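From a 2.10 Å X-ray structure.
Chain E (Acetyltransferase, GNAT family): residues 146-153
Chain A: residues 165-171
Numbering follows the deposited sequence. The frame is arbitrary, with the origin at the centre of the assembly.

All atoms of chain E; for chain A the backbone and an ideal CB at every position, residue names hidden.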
# COMPACT_ATOMS: atom_id res chain seq x y z
N ILE E 146 14.83 3.78 -10.08
CA ILE E 146 14.50 2.44 -9.59
C ILE E 146 15.12 2.21 -8.19
O ILE E 146 16.34 2.31 -8.00
CB ILE E 146 14.89 1.35 -10.61
CG1 ILE E 146 14.01 1.51 -11.84
CG2 ILE E 146 14.72 -0.04 -9.99
CD1 ILE E 146 14.51 0.89 -13.07
N GLU E 147 14.26 1.92 -7.22
CA GLU E 147 14.67 1.80 -5.81
C GLU E 147 14.68 0.37 -5.29
O GLU E 147 15.20 0.09 -4.22
CB GLU E 147 13.73 2.62 -4.93
CG GLU E 147 13.96 4.10 -5.11
CD GLU E 147 12.86 4.95 -4.53
OE1 GLU E 147 11.70 4.49 -4.49
OE2 GLU E 147 13.18 6.08 -4.11
N GLY E 148 14.06 -0.54 -6.03
CA GLY E 148 14.09 -1.94 -5.64
C GLY E 148 13.44 -2.76 -6.71
O GLY E 148 12.86 -2.23 -7.64
N SER E 149 13.58 -4.08 -6.59
CA SER E 149 12.93 -4.99 -7.52
C SER E 149 12.33 -6.12 -6.69
O SER E 149 12.95 -6.58 -5.73
CB SER E 149 13.94 -5.49 -8.57
OG SER E 149 14.75 -6.53 -8.08
N GLN E 150 11.11 -6.53 -7.01
CA GLN E 150 10.44 -7.54 -6.22
C GLN E 150 9.90 -8.69 -7.10
O GLN E 150 9.16 -8.46 -8.08
CB GLN E 150 9.31 -6.88 -5.40
CG GLN E 150 9.82 -5.81 -4.41
CD GLN E 150 8.74 -5.23 -3.49
OE1 GLN E 150 7.65 -4.88 -3.95
NE2 GLN E 150 9.06 -5.12 -2.20
N GLU E 151 10.27 -9.92 -6.73
CA GLU E 151 9.77 -11.13 -7.38
C GLU E 151 8.31 -11.42 -7.03
O GLU E 151 7.91 -11.30 -5.90
CB GLU E 151 10.60 -12.36 -7.00
CG GLU E 151 11.61 -12.80 -8.02
CD GLU E 151 12.25 -14.15 -7.65
OE1 GLU E 151 11.82 -15.20 -8.18
OE2 GLU E 151 13.17 -14.14 -6.80
N ARG E 152 7.55 -11.87 -8.02
CA ARG E 152 6.11 -12.07 -7.89
C ARG E 152 5.42 -10.80 -7.42
O ARG E 152 4.53 -10.86 -6.59
CB ARG E 152 5.79 -13.23 -6.93
CG ARG E 152 6.58 -14.50 -7.17
CD ARG E 152 6.01 -15.66 -6.34
NE ARG E 152 6.75 -16.91 -6.54
CZ ARG E 152 6.76 -17.94 -5.69
NH1 ARG E 152 6.10 -17.90 -4.54
NH2 ARG E 152 7.49 -19.01 -5.97
N GLY E 153 5.83 -9.65 -7.93
CA GLY E 153 5.10 -8.42 -7.67
C GLY E 153 3.79 -8.32 -8.45
O GLY E 153 2.99 -7.43 -8.21
N UNK A 165 13.64 0.08 4.30
CA UNK A 165 13.90 -1.07 3.47
C UNK A 165 12.57 -1.63 3.00
O UNK A 165 11.60 -1.68 3.74
CB UNK A 165 14.71 -2.12 4.22
N UNK A 166 12.55 -2.05 1.75
CA UNK A 166 11.56 -2.98 1.21
C UNK A 166 12.03 -4.41 1.48
O UNK A 166 13.16 -4.76 1.09
CB UNK A 166 11.34 -2.75 -0.29
N UNK A 167 11.21 -5.21 2.15
CA UNK A 167 11.60 -6.58 2.50
C UNK A 167 10.53 -7.57 2.01
O UNK A 167 9.31 -7.29 2.05
CB UNK A 167 11.80 -6.71 4.01
N UNK A 168 10.97 -8.74 1.54
CA UNK A 168 10.04 -9.71 0.95
C UNK A 168 10.42 -11.16 1.14
O UNK A 168 11.58 -11.46 1.37
CB UNK A 168 9.91 -9.44 -0.55
N UNK A 169 9.42 -12.05 1.07
CA UNK A 169 9.60 -13.50 1.16
C UNK A 169 8.63 -14.23 0.23
O UNK A 169 7.41 -13.93 0.23
CB UNK A 169 9.40 -13.97 2.60
N UNK A 170 9.14 -15.16 -0.56
CA UNK A 170 8.28 -16.00 -1.40
C UNK A 170 7.83 -17.20 -0.60
O UNK A 170 8.61 -17.76 0.15
CB UNK A 170 9.00 -16.44 -2.67
N UNK A 171 6.56 -17.57 -0.74
CA UNK A 171 5.99 -18.73 -0.02
C UNK A 171 5.20 -19.66 -0.95
O UNK A 171 4.80 -19.24 -2.04
CB UNK A 171 5.08 -18.25 1.11

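The two strands run nearly parallel, 6° between their N-to-C directions, with axes 8.5 Å apart at closest approach. That spacing is too wide for a backbone ladder, so contact depends largely on side chains reaching across, some of them to backbone atoms, with one water bridging.

Position 165 has extended backbone angles (-91/141), and its ideal CB finds nothing of the chain E stretch within 5.5 Å. That stretch sets no preference here; the residue is Tyr A165, whose CD1 is 8.0 Å from Glu E147 O, its nearest approach to the other stretch.

At position 166 CA-to-CB points toward chain E, and the ideal CB lies 3.8 Å from Gln E150 NE2. Beyond it, Gly E148 presents a bare CA, leaving space for a medium-sized aliphatic chain; Leu, Ile, Val or Met could be considered. The residue is Leu A166, with chi1 m and chi2 t. Its CD1 comes to 4.1 Å from Gly E148 CA and 4.3 Å from Glu E147 O. The missing side chain matters: an ideal CB on Gly E148 would lie 2.7 Å from Leu A166 CD1, a clash.

Position 167 points away, so chain E leaves its side chain undetermined. It is Met A167, which contributes through its backbone: a water accepts a hydrogen bond from Gln E150 NE2 (2.9 Å) and donates a weak one to Met A167 O (3.5 Å).

Position 168 turns its CB direction toward chain E, with 4.7 Å from the ideal CB to Gln E150 NE2. A small residue such as Ala or Ser would be plausible, and the angles (-149/157) do not demand glycine. The residue is Gly A168, which buries little against chain E.

Position 169 has no atom of the chain E stretch within 5.5 Å of its ideal CB, so many side chains would suit. It is Lys A169, its NZ hydrogen-bonded elsewhere in the structure.

Position 170 points toward chain E, its ideal CB 3.7 Å from Arg E152 NH1. The nearby carboxylate of Glu E151 might suggest a polar partner, but the flat guanidinium face and the aliphatic part of Glu E151 also favour a branched hydrocarbon. Leu A170 takes the second course and has the largest covered area of either stretch, 95 Å². Its CB lies over one guanidinium face, CD2 is 3.7 Å from Glu E151 O, and CD1 is 3.8 Å from Glu E151 OE1.

Position 171 points away, leaving side-chain choice wide; its carbonyl is the useful feature. In Ile A171, O accepts a weak hydrogen bond from Arg E152 NH1 (3.1 Å, 131°), near the guanidinium plane.

Chain A 165-171: YLMGKLI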
# COMPACT_ATOMS: atom_id res chain seq x y z
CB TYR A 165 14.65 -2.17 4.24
CG TYR A 165 16.14 -1.87 4.48
CD1 TYR A 165 16.99 -1.51 3.42
CD2 TYR A 165 16.70 -1.98 5.76
CE1 TYR A 165 18.36 -1.26 3.63
CE2 TYR A 165 18.05 -1.75 5.99
CZ TYR A 165 18.88 -1.37 4.92
OH TYR A 165 20.23 -1.12 5.11
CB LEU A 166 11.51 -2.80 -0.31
CG LEU A 166 11.19 -1.42 -0.88
CD1 LEU A 166 11.58 -1.41 -2.39
CD2 LEU A 166 9.71 -1.15 -0.64
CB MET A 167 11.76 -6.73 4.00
CG MET A 167 12.80 -5.79 4.67
SD MET A 167 13.32 -6.31 6.32
CE MET A 167 14.14 -7.84 5.88
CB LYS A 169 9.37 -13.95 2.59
CG LYS A 169 9.65 -15.44 2.83
CD LYS A 169 9.09 -15.90 4.15
CE LYS A 169 9.32 -17.39 4.35
NZ LYS A 169 10.72 -17.69 4.72
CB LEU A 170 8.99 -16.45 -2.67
CG LEU A 170 9.57 -15.35 -3.55
CD1 LEU A 170 10.24 -15.93 -4.80
CD2 LEU A 170 8.51 -14.33 -3.90
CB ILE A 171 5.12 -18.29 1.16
CG1 ILE A 171 4.09 -17.25 0.75
CG2 ILE A 171 6.00 -17.71 2.34
CD1 ILE A 171 3.33 -16.76 1.93
O HOH W 1 8.01 -4.53 0.43
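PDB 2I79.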